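Local coordinates for protein pyrrolysyl-tRNA synthetase (Desulfitobacterium hafniense, PDB 3DSQ) that probably attaches pyrrolysine to its cognate tRNA in an ATP-dependent reaction, working as a homodimeric class II aminoacyl-tRNA synthetase, at residues B[133-138]-B[176-181]; B[186-191]-B[219-224]; B[193-198]-B[207-212]; B[202-207]-B[262-267]. All blocks are in the same frame, centred on the assembly; numbering follows the deposited sequence.

Contact 1: residues B[133-138]-B[176-181]; sequences PNLYTL and NLTELG
L135 meets N176 and T178 in a small, buried van der Waals contact, where helix 132-142 lies against strand 171-180 of the central mixed sheet in the class II synthetase core. One methyl does the touching: L135 CD1 lies 3.8 Å from the amide carbon N176 CG and 3.8 Å from the backbone atom N176 O. CD1 sits over the flat face of the carboxamide, nearly above CG. Two residues up the strand the same methyl reaches a second one, with L135 CD1 4.1 Å from T178 CG2. Its position follows from the L135 torsions: CG lies beside the backbone N, opposite the carbonyl carbon (chi1 -62°), and the outstretched chi2 (-176°) drives CD1 down to the strand. In T178, CG2 faces the helix while OG1 is held elsewhere, by hydrogen bonds with I152 O and W139 NE1, which fix the turn of the side chain. Between N176 and T178, L177 points away and packs on M194 and V198 of helix 187-201, so this strand is lined by helices on both faces. The outer side of helix 132-142 belongs to the dimer: N134 and T137 pack on L277 of the second subunit. In relatives the corresponding helix and strand wall the pyrrolysine pocket, and this junction probably does so here. No hydrogen bond joins the two segments, and the contact is van der Waals: the leucine methyl meets the amide of N176 through its face and makes no bond with its polar atoms.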
# COMPACT_ATOMS: atom_id res chain seq x y z
N PRO B 133 12.85 7.96 7.79
CA PRO B 133 12.55 8.26 9.20
C PRO B 133 11.92 7.13 9.99
O PRO B 133 12.30 6.87 11.14
CB PRO B 133 11.65 9.51 9.12
CG PRO B 133 11.09 9.47 7.73
CD PRO B 133 12.24 8.97 6.90
N ASN B 134 10.96 6.44 9.39
CA ASN B 134 10.30 5.34 10.07
C ASN B 134 11.22 4.15 10.30
O ASN B 134 11.14 3.49 11.33
CB ASN B 134 9.07 4.89 9.27
CG ASN B 134 7.93 5.88 9.38
OD1 ASN B 134 8.08 6.96 9.97
ND2 ASN B 134 6.78 5.52 8.82
N LEU B 135 12.10 3.88 9.34
CA LEU B 135 13.04 2.76 9.47
C LEU B 135 14.11 3.12 10.51
O LEU B 135 14.62 2.26 11.22
CB LEU B 135 13.67 2.43 8.11
CG LEU B 135 12.71 1.97 7.00
CD1 LEU B 135 13.51 1.59 5.76
CD2 LEU B 135 11.88 0.79 7.46
N TYR B 136 14.43 4.41 10.61
CA TYR B 136 15.41 4.87 11.59
C TYR B 136 14.86 4.54 12.97
O TYR B 136 15.57 4.03 13.84
CB TYR B 136 15.58 6.39 11.49
CG TYR B 136 16.88 6.85 10.87
CD1 TYR B 136 16.88 7.83 9.89
CD2 TYR B 136 18.10 6.34 11.31
CE1 TYR B 136 18.08 8.32 9.36
CE2 TYR B 136 19.31 6.81 10.79
CZ TYR B 136 19.29 7.80 9.81
OH TYR B 136 20.47 8.31 9.31
N THR B 137 13.57 4.82 13.15
CA THR B 137 12.88 4.57 14.41
C THR B 137 12.93 3.09 14.76
O THR B 137 13.32 2.71 15.87
CB THR B 137 11.42 5.08 14.32
OG1 THR B 137 11.43 6.49 14.05
CG2 THR B 137 10.67 4.83 15.62
N LEU B 138 12.55 2.24 13.81
CA LEU B 138 12.58 0.80 14.05
C LEU B 138 13.99 0.30 14.34
O LEU B 138 14.18 -0.63 15.12
CB LEU B 138 12.00 0.04 12.85
CG LEU B 138 10.49 0.19 12.65
CD1 LEU B 138 9.97 -0.90 11.72
CD2 LEU B 138 9.79 0.08 13.98
N ASN B 176 12.62 0.05 0.37
CA ASN B 176 13.82 0.55 1.01
C ASN B 176 14.34 -0.57 1.87
O ASN B 176 13.71 -0.90 2.86
CB ASN B 176 13.51 1.78 1.87
CG ASN B 176 14.77 2.50 2.32
OD1 ASN B 176 15.78 1.88 2.65
ND2 ASN B 176 14.70 3.83 2.34
N LEU B 177 15.46 -1.17 1.48
CA LEU B 177 16.02 -2.24 2.29
C LEU B 177 17.27 -1.75 2.98
O LEU B 177 18.02 -0.94 2.45
CB LEU B 177 16.29 -3.50 1.45
CG LEU B 177 17.05 -3.52 0.13
CD1 LEU B 177 18.26 -2.62 0.16
CD2 LEU B 177 17.46 -4.97 -0.14
N THR B 178 17.50 -2.27 4.18
CA THR B 178 18.63 -1.82 4.96
C THR B 178 19.22 -2.90 5.83
O THR B 178 18.60 -3.92 6.08
CB THR B 178 18.20 -0.72 5.94
OG1 THR B 178 17.34 -1.30 6.93
CG2 THR B 178 17.41 0.38 5.21
N GLU B 179 20.44 -2.65 6.28
CA GLU B 179 21.14 -3.54 7.18
C GLU B 179 21.83 -2.63 8.17
O GLU B 179 22.57 -1.72 7.78
CB GLU B 179 22.18 -4.41 6.46
CG GLU B 179 22.87 -5.39 7.40
CD GLU B 179 23.84 -6.32 6.70
OE1 GLU B 179 24.91 -5.85 6.26
OE2 GLU B 179 23.53 -7.53 6.57
N LEU B 180 21.56 -2.85 9.45
CA LEU B 180 22.16 -2.08 10.53
C LEU B 180 23.21 -2.96 11.18
O LEU B 180 22.89 -4.06 11.64
CB LEU B 180 21.10 -1.70 11.56
CG LEU B 180 21.60 -1.06 12.86
CD1 LEU B 180 22.05 0.38 12.60
CD2 LEU B 180 20.47 -1.08 13.87
N GLY B 181 24.45 -2.48 11.23
CA GLY B 181 25.51 -3.25 11.84
C GLY B 181 26.45 -3.83 10.79
O GLY B 181 27.21 -4.76 11.08

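Contact 2: residues B[186-191]-B[219-224]; sequences ERHQRL and DTVDVM
L191 and V221 make the closest approach: methyl L191 CD1 sits 3.6 Å from V221 CG2 and 3.9 Å from V221 CB, the two side chains meeting at a slant. The same valine methyl serves a second neighbour. V221 CG2 lies near the plane of the H188 imidazole, at its edge, 4.3 Å from H188 ND1. Toward the solvent side, H188 CE1 comes within 4.1 Å of D219 CB, the imidazole and carboxylate planes 66° apart and the side chains crossing at about a right angle. V221 can reach both partners because its CG2 lies opposite the carbonyl carbon while CG1 takes the place anti to N (chi1 174°). Polar groups near D219 stay at a distance: R187 NH2 is 4.7 Å from D219 OD2, too far for a salt bridge, though the opposite charges probably attract weakly. The second shell holds the start of the helix. R187 is tied by NH1 to G236 O and by NE to L184 O, and M235 of strand 228-236 touches R187, H188 and D219 alike. On the far side, R190 NH1 bonds E186 OE2 at 2.9 Å, the oxygen in the guanidinium plane, and R190 NE forms a salt bridge with E179. Backbone bonds from V221 to G233 fix the strand in the sheet. Axes of the short segments run 9.8 Å apart at 21°, close to parallel, and the contact is apolar inside, polar at the outer end: a helix laid along the antiparallel part of the mixed sheet, as in the class II synthetase catalytic core.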
# COMPACT_ATOMS: atom_id res chain seq x y z
N GLU B 186 32.74 -3.78 4.57
CA GLU B 186 31.85 -4.52 3.67
C GLU B 186 30.65 -3.71 3.18
O GLU B 186 29.84 -4.21 2.41
CB GLU B 186 31.36 -5.80 4.36
CG GLU B 186 32.48 -6.72 4.81
CD GLU B 186 31.99 -8.00 5.44
OE1 GLU B 186 32.82 -8.71 6.05
OE2 GLU B 186 30.78 -8.31 5.34
N ARG B 187 30.54 -2.46 3.61
CA ARG B 187 29.42 -1.61 3.21
C ARG B 187 29.18 -1.56 1.71
O ARG B 187 28.08 -1.86 1.24
CB ARG B 187 29.61 -0.20 3.76
CG ARG B 187 29.50 -0.12 5.28
CD ARG B 187 29.72 1.29 5.78
NE ARG B 187 31.06 1.77 5.45
CZ ARG B 187 31.50 3.00 5.71
NH1 ARG B 187 30.71 3.88 6.31
NH2 ARG B 187 32.73 3.34 5.37
N HIS B 188 30.21 -1.17 0.95
CA HIS B 188 30.10 -1.08 -0.50
C HIS B 188 29.65 -2.40 -1.16
O HIS B 188 28.92 -2.38 -2.15
CB HIS B 188 31.43 -0.62 -1.10
CG HIS B 188 31.77 0.80 -0.76
ND1 HIS B 188 31.17 1.88 -1.38
CD2 HIS B 188 32.63 1.32 0.15
CE1 HIS B 188 31.65 3.00 -0.87
NE2 HIS B 188 32.53 2.69 0.06
N GLN B 189 30.08 -3.53 -0.60
CA GLN B 189 29.70 -4.83 -1.14
C GLN B 189 28.26 -5.20 -0.77
O GLN B 189 27.58 -5.90 -1.52
CB GLN B 189 30.67 -5.92 -0.67
CG GLN B 189 30.22 -7.36 -0.99
CD GLN B 189 30.08 -7.64 -2.48
OE1 GLN B 189 31.08 -7.75 -3.21
NE2 GLN B 189 28.84 -7.76 -2.95
N ARG B 190 27.79 -4.75 0.39
CA ARG B 190 26.42 -5.04 0.80
C ARG B 190 25.47 -4.32 -0.14
O ARG B 190 24.51 -4.91 -0.64
CB ARG B 190 26.15 -4.56 2.22
CG ARG B 190 26.48 -5.57 3.29
CD ARG B 190 25.69 -6.86 3.13
NE ARG B 190 25.74 -7.63 4.37
CZ ARG B 190 26.87 -8.01 4.97
NH1 ARG B 190 28.04 -7.70 4.44
NH2 ARG B 190 26.82 -8.68 6.12
N LEU B 191 25.73 -3.04 -0.37
CA LEU B 191 24.90 -2.26 -1.28
C LEU B 191 24.82 -3.00 -2.62
O LEU B 191 23.75 -3.07 -3.23
CB LEU B 191 25.48 -0.86 -1.46
CG LEU B 191 25.23 0.06 -0.25
CD1 LEU B 191 25.79 1.45 -0.51
CD2 LEU B 191 23.73 0.14 0.03
N ASP B 219 29.25 8.73 1.23
CA ASP B 219 29.42 7.75 0.17
C ASP B 219 28.06 7.24 -0.30
O ASP B 219 27.34 6.59 0.46
CB ASP B 219 30.26 6.56 0.65
CG ASP B 219 31.66 6.96 1.09
OD1 ASP B 219 32.43 7.48 0.26
OD2 ASP B 219 31.99 6.76 2.28
N THR B 220 27.72 7.53 -1.55
CA THR B 220 26.45 7.09 -2.12
C THR B 220 26.68 6.17 -3.32
O THR B 220 27.65 6.33 -4.06
CB THR B 220 25.60 8.29 -2.59
OG1 THR B 220 26.29 8.98 -3.65
CG2 THR B 220 25.36 9.26 -1.44
N VAL B 221 25.78 5.21 -3.49
CA VAL B 221 25.85 4.27 -4.60
C VAL B 221 24.54 4.32 -5.39
O VAL B 221 23.52 3.80 -4.95
CB VAL B 221 26.08 2.82 -4.11
CG1 VAL B 221 26.00 1.84 -5.28
CG2 VAL B 221 27.44 2.71 -3.44
N ASP B 222 24.58 4.96 -6.56
CA ASP B 222 23.40 5.09 -7.40
C ASP B 222 23.35 4.02 -8.48
O ASP B 222 24.19 4.00 -9.38
CB ASP B 222 23.39 6.48 -8.05
CG ASP B 222 23.21 7.59 -7.04
OD1 ASP B 222 23.35 8.77 -7.41
OD2 ASP B 222 22.94 7.28 -5.86
N VAL B 223 22.36 3.13 -8.39
CA VAL B 223 22.20 2.06 -9.37
C VAL B 223 21.50 2.62 -10.61
O VAL B 223 20.53 3.37 -10.49
CB VAL B 223 21.36 0.90 -8.80
CG1 VAL B 223 21.35 -0.25 -9.78
CG2 VAL B 223 21.94 0.46 -7.46
N MET B 224 21.99 2.25 -11.79
CA MET B 224 21.40 2.75 -13.03
C MET B 224 21.56 1.86 -14.25
O MET B 224 22.39 0.96 -14.29
CB MET B 224 22.00 4.11 -13.37
CG MET B 224 22.10 5.09 -12.22
SD MET B 224 22.43 6.73 -12.81
CE MET B 224 24.05 6.50 -13.51

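Contact 3: residues B[193-198]-B[207-212]; sequences DMARWV and FELVTE
A195 and R196 set helix 187-201 against F207, just before edge strand 208-213, and L209 on it, an alpha/beta layer packing within the class II synthetase core. Walking along the helix, M194 faces deeper into the fold, touching V251 and L253 of strand 250-256. A195 turns toward the edge strand, and its single methyl, CB, meets L209 CD2 at 4.3 Å, a light apolar contact; L253 also touches this alanine. R196 uses its aliphatic stem: CG comes to the edge of the F207 ring, 4.2 Å from CZ, and the two side chains cross at about a right angle. Beyond CG the arginine stretches on to NE, so its charge is carried outward toward solvent, where E192 is a long, weak ion partner. V198, a turn after M194, returns to the interior side and packs on L177 and F255. On the strand side, the ring of F207 is swung between its own backbone N and carbonyl carbon (chi1 64°), which points CZ at the helix; V223 and L199 touch it too. L209 steadies the ring from its own strand, its CD2 methyl lying in the plane of F207 at the ring edge.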
# COMPACT_ATOMS: atom_id res chain seq x y z
N ASP B 193 25.24 -6.28 -3.14
CA ASP B 193 24.43 -7.47 -2.91
C ASP B 193 22.94 -7.12 -2.98
O ASP B 193 22.18 -7.76 -3.70
CB ASP B 193 24.72 -8.08 -1.54
CG ASP B 193 26.16 -8.55 -1.39
OD1 ASP B 193 26.73 -9.06 -2.38
OD2 ASP B 193 26.70 -8.43 -0.27
N MET B 194 22.55 -6.11 -2.21
CA MET B 194 21.16 -5.67 -2.17
C MET B 194 20.65 -5.32 -3.56
O MET B 194 19.59 -5.76 -3.96
CB MET B 194 21.02 -4.46 -1.25
CG MET B 194 21.55 -4.69 0.15
SD MET B 194 21.30 -3.25 1.20
CE MET B 194 20.29 -3.95 2.47
N ALA B 195 21.42 -4.51 -4.28
CA ALA B 195 21.03 -4.11 -5.62
C ALA B 195 20.79 -5.34 -6.50
O ALA B 195 19.75 -5.47 -7.15
CB ALA B 195 22.12 -3.25 -6.23
N ARG B 196 21.75 -6.26 -6.49
CA ARG B 196 21.65 -7.48 -7.27
C ARG B 196 20.44 -8.32 -6.88
O ARG B 196 19.70 -8.78 -7.76
CB ARG B 196 22.94 -8.29 -7.14
CG ARG B 196 24.14 -7.60 -7.78
CD ARG B 196 25.44 -8.30 -7.43
NE ARG B 196 26.58 -7.69 -8.11
CZ ARG B 196 27.85 -7.87 -7.75
NH1 ARG B 196 28.15 -8.65 -6.72
NH2 ARG B 196 28.82 -7.27 -8.42
N TRP B 197 20.23 -8.54 -5.59
CA TRP B 197 19.09 -9.33 -5.13
C TRP B 197 17.79 -8.74 -5.66
O TRP B 197 16.93 -9.45 -6.18
CB TRP B 197 19.00 -9.35 -3.60
CG TRP B 197 20.04 -10.18 -2.91
CD1 TRP B 197 20.50 -11.41 -3.28
CD2 TRP B 197 20.71 -9.85 -1.68
NE1 TRP B 197 21.41 -11.87 -2.36
CE2 TRP B 197 21.56 -10.93 -1.37
CE3 TRP B 197 20.67 -8.75 -0.81
CZ2 TRP B 197 22.38 -10.95 -0.23
CZ3 TRP B 197 21.48 -8.76 0.32
CH2 TRP B 197 22.32 -9.86 0.60
N VAL B 198 17.67 -7.42 -5.52
CA VAL B 198 16.48 -6.71 -5.96
C VAL B 198 16.30 -6.69 -7.47
O VAL B 198 15.25 -7.07 -8.00
CB VAL B 198 16.50 -5.25 -5.43
CG1 VAL B 198 15.33 -4.47 -6.01
CG2 VAL B 198 16.42 -5.26 -3.91
N PHE B 207 22.44 -3.27 -15.74
CA PHE B 207 22.53 -2.09 -14.88
C PHE B 207 23.97 -1.85 -14.42
O PHE B 207 24.80 -2.76 -14.46
CB PHE B 207 21.63 -2.26 -13.66
CG PHE B 207 22.04 -3.38 -12.76
CD1 PHE B 207 22.92 -3.17 -11.71
CD2 PHE B 207 21.57 -4.67 -12.99
CE1 PHE B 207 23.34 -4.22 -10.90
CE2 PHE B 207 21.98 -5.73 -12.18
CZ PHE B 207 22.86 -5.50 -11.13
N GLU B 208 24.24 -0.63 -13.99
CA GLU B 208 25.57 -0.27 -13.51
C GLU B 208 25.50 0.40 -12.14
O GLU B 208 24.49 1.02 -11.79
CB GLU B 208 26.26 0.67 -14.51
CG GLU B 208 25.61 2.05 -14.64
CD GLU B 208 26.35 2.96 -15.60
OE1 GLU B 208 27.58 3.12 -15.44
OE2 GLU B 208 25.71 3.52 -16.51
N LEU B 209 26.57 0.28 -11.37
CA LEU B 209 26.63 0.87 -10.04
C LEU B 209 27.49 2.12 -10.07
O LEU B 209 28.66 2.07 -10.42
CB LEU B 209 27.21 -0.15 -9.06
CG LEU B 209 26.51 -1.52 -9.13
CD1 LEU B 209 27.25 -2.53 -8.27
CD2 LEU B 209 25.07 -1.38 -8.68
N VAL B 210 26.89 3.25 -9.71
CA VAL B 210 27.61 4.52 -9.71
C VAL B 210 27.86 5.01 -8.29
O VAL B 210 26.93 5.35 -7.57
CB VAL B 210 26.82 5.60 -10.47
CG1 VAL B 210 27.57 6.92 -10.43
CG2 VAL B 210 26.62 5.15 -11.91
N THR B 211 29.14 5.05 -7.90
CA THR B 211 29.50 5.50 -6.56
C THR B 211 30.04 6.92 -6.56
O THR B 211 30.87 7.29 -7.40
CB THR B 211 30.57 4.58 -5.94
OG1 THR B 211 31.81 4.74 -6.64
CG2 THR B 211 30.13 3.13 -6.02
N GLU B 212 29.56 7.72 -5.61
CA GLU B 212 29.97 9.11 -5.46
C GLU B 212 30.18 9.33 -3.96
O GLU B 212 29.72 8.53 -3.15
CB GLU B 212 28.88 10.05 -5.97
CG GLU B 212 28.39 9.75 -7.38
CD GLU B 212 29.38 10.17 -8.45
OE1 GLU B 212 30.55 9.74 -8.39
OE2 GLU B 212 28.99 10.94 -9.36

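Contact 4: residues B[202-207]-B[262-267]; sequences AGIREF and MIREGT
R264 grips the turn that follows helix 187-201 through the backbone oxygen of A202, and its stem packs on I204. The tight part joins this bond to the isoleucine packing. R264 NE donates to A202 O at 3.1 Å and nearly straight (161°); the oxygen lies in the guanidinium plane, but NE comes in tilted from the plane of the A202 carbonyl. NH2 adds a weak bond of 3.4 Å to the same A202 O. The chain of R264 leaves with CG opposite its backbone N (chi1 173°), then bends twice to bring one edge of the guanidinium there. Below it, I204 CG1 lies 3.9 Å from R264 CB, and CD1 of the same isoleucine is 4.0 Å from that CB. A202, buried beside them, leans on L76 and L80 of helix 72-85, and L76 touches R264 as well. The looser side faces solvent, where G203 and E265 are exposed: R264 NH1 bonds E265 OE1 at 3.2 Å, fixing the group's other end. G203, with positive phi, is the C' residue of a Schellman motif, with I204 N bonding L199 O and G203 N bonding E200 O. A leucine in place of R264 would probably leave A202 O without its side-chain donors and E265 without its mate. The partial negative charge of a carbonyl at a helix C-terminus is likely to attract the guanidinium.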
# COMPACT_ATOMS: atom_id res chain seq x y z
N ALA B 202 13.54 -8.37 -9.80
CA ALA B 202 12.74 -7.47 -10.64
C ALA B 202 12.90 -7.73 -12.14
O ALA B 202 12.42 -6.95 -12.97
CB ALA B 202 13.10 -6.02 -10.34
N GLY B 203 13.57 -8.81 -12.50
CA GLY B 203 13.75 -9.12 -13.91
C GLY B 203 14.54 -8.08 -14.69
O GLY B 203 14.27 -7.83 -15.86
N ILE B 204 15.52 -7.47 -14.04
CA ILE B 204 16.36 -6.48 -14.70
C ILE B 204 17.79 -7.02 -14.62
O ILE B 204 18.34 -7.19 -13.53
CB ILE B 204 16.23 -5.10 -14.02
CG1 ILE B 204 14.83 -4.54 -14.31
CG2 ILE B 204 17.32 -4.16 -14.51
CD1 ILE B 204 14.58 -3.15 -13.77
N ARG B 205 18.38 -7.30 -15.77
CA ARG B 205 19.72 -7.87 -15.81
C ARG B 205 20.80 -6.95 -16.39
O ARG B 205 21.96 -7.34 -16.49
CB ARG B 205 19.69 -9.19 -16.57
CG ARG B 205 18.50 -10.08 -16.22
CD ARG B 205 18.72 -11.53 -16.65
NE ARG B 205 19.61 -12.24 -15.74
CZ ARG B 205 20.17 -13.42 -16.00
NH1 ARG B 205 19.94 -14.02 -17.16
NH2 ARG B 205 20.97 -14.00 -15.11
N GLU B 206 20.40 -5.74 -16.77
CA GLU B 206 21.34 -4.76 -17.32
C GLU B 206 21.34 -3.50 -16.46
O GLU B 206 20.37 -2.75 -16.45
CB GLU B 206 20.93 -4.36 -18.75
CG GLU B 206 20.86 -5.50 -19.75
CD GLU B 206 20.71 -5.00 -21.18
OE1 GLU B 206 19.80 -4.19 -21.43
OE2 GLU B 206 21.50 -5.42 -22.05
N PHE B 207 22.44 -3.27 -15.74
CA PHE B 207 22.53 -2.09 -14.88
C PHE B 207 23.97 -1.85 -14.42
O PHE B 207 24.80 -2.76 -14.46
CB PHE B 207 21.63 -2.26 -13.66
CG PHE B 207 22.04 -3.38 -12.76
CD1 PHE B 207 22.92 -3.17 -11.71
CD2 PHE B 207 21.57 -4.67 -12.99
CE1 PHE B 207 23.34 -4.22 -10.90
CE2 PHE B 207 21.98 -5.73 -12.18
CZ PHE B 207 22.86 -5.50 -11.13
N MET B 262 8.55 0.91 -15.31
CA MET B 262 8.55 1.65 -16.56
C MET B 262 9.82 1.34 -17.37
O MET B 262 9.77 1.18 -18.59
CB MET B 262 8.47 3.15 -16.29
CG MET B 262 8.81 4.01 -17.51
SD MET B 262 8.56 5.78 -17.19
CE MET B 262 9.92 6.10 -16.10
N ILE B 263 10.94 1.27 -16.67
CA ILE B 263 12.23 1.01 -17.28
C ILE B 263 12.35 -0.44 -17.77
O ILE B 263 12.81 -0.68 -18.87
CB ILE B 263 13.35 1.37 -16.28
CG1 ILE B 263 13.35 2.89 -16.07
CG2 ILE B 263 14.70 0.88 -16.78
CD1 ILE B 263 14.23 3.39 -14.94
N ARG B 264 11.90 -1.39 -16.97
CA ARG B 264 11.96 -2.79 -17.37
C ARG B 264 11.05 -3.03 -18.56
O ARG B 264 11.44 -3.66 -19.54
CB ARG B 264 11.52 -3.68 -16.22
CG ARG B 264 11.40 -5.14 -16.59
CD ARG B 264 10.03 -5.67 -16.21
NE ARG B 264 10.03 -6.20 -14.86
CZ ARG B 264 8.94 -6.57 -14.19
NH1 ARG B 264 7.74 -6.46 -14.74
NH2 ARG B 264 9.06 -7.07 -12.97
N GLU B 265 9.82 -2.53 -18.47
CA GLU B 265 8.83 -2.73 -19.52
C GLU B 265 8.96 -1.79 -20.70
O GLU B 265 8.38 -2.05 -21.76
CB GLU B 265 7.43 -2.62 -18.91
CG GLU B 265 7.17 -3.72 -17.89
CD GLU B 265 7.29 -5.10 -18.52
OE1 GLU B 265 7.85 -6.01 -17.87
OE2 GLU B 265 6.83 -5.27 -19.66
N GLY B 266 9.70 -0.71 -20.54
CA GLY B 266 9.86 0.23 -21.63
C GLY B 266 8.56 0.93 -22.00
O GLY B 266 8.28 1.11 -23.17
N THR B 267 7.77 1.31 -21.00
CA THR B 267 6.51 2.00 -21.27
C THR B 267 6.76 3.51 -21.32
O THR B 267 7.84 3.97 -20.98
CB THR B 267 5.46 1.67 -20.20
OG1 THR B 267 6.02 1.84 -18.90
CG2 THR B 267 4.97 0.24 -20.37

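Helix 187-201 ties the contacts together. Contacts 2 and 3 use successive parts of it against strand 219-225 and its neighbour, the edge strand 208-213, their centres about 6 Å apart. Contact 1 lies on the opposite face of the sheet from that helix, centre about 16 Å from contact 2, joined to it by the E179 OE1 to R190 NE salt bridge of 2.7 Å and to contact 3 by M194 CE, 3.7 Å from T178 C. Contact 4 takes the turn at the helix end; its first segment ends at F207, which makes its contact in contact 3, and it is about 26 Å from contact 1, centre to centre. M262 of its second segment touches Q167, a ligand of the bound sodium ion together with S163 and Q164.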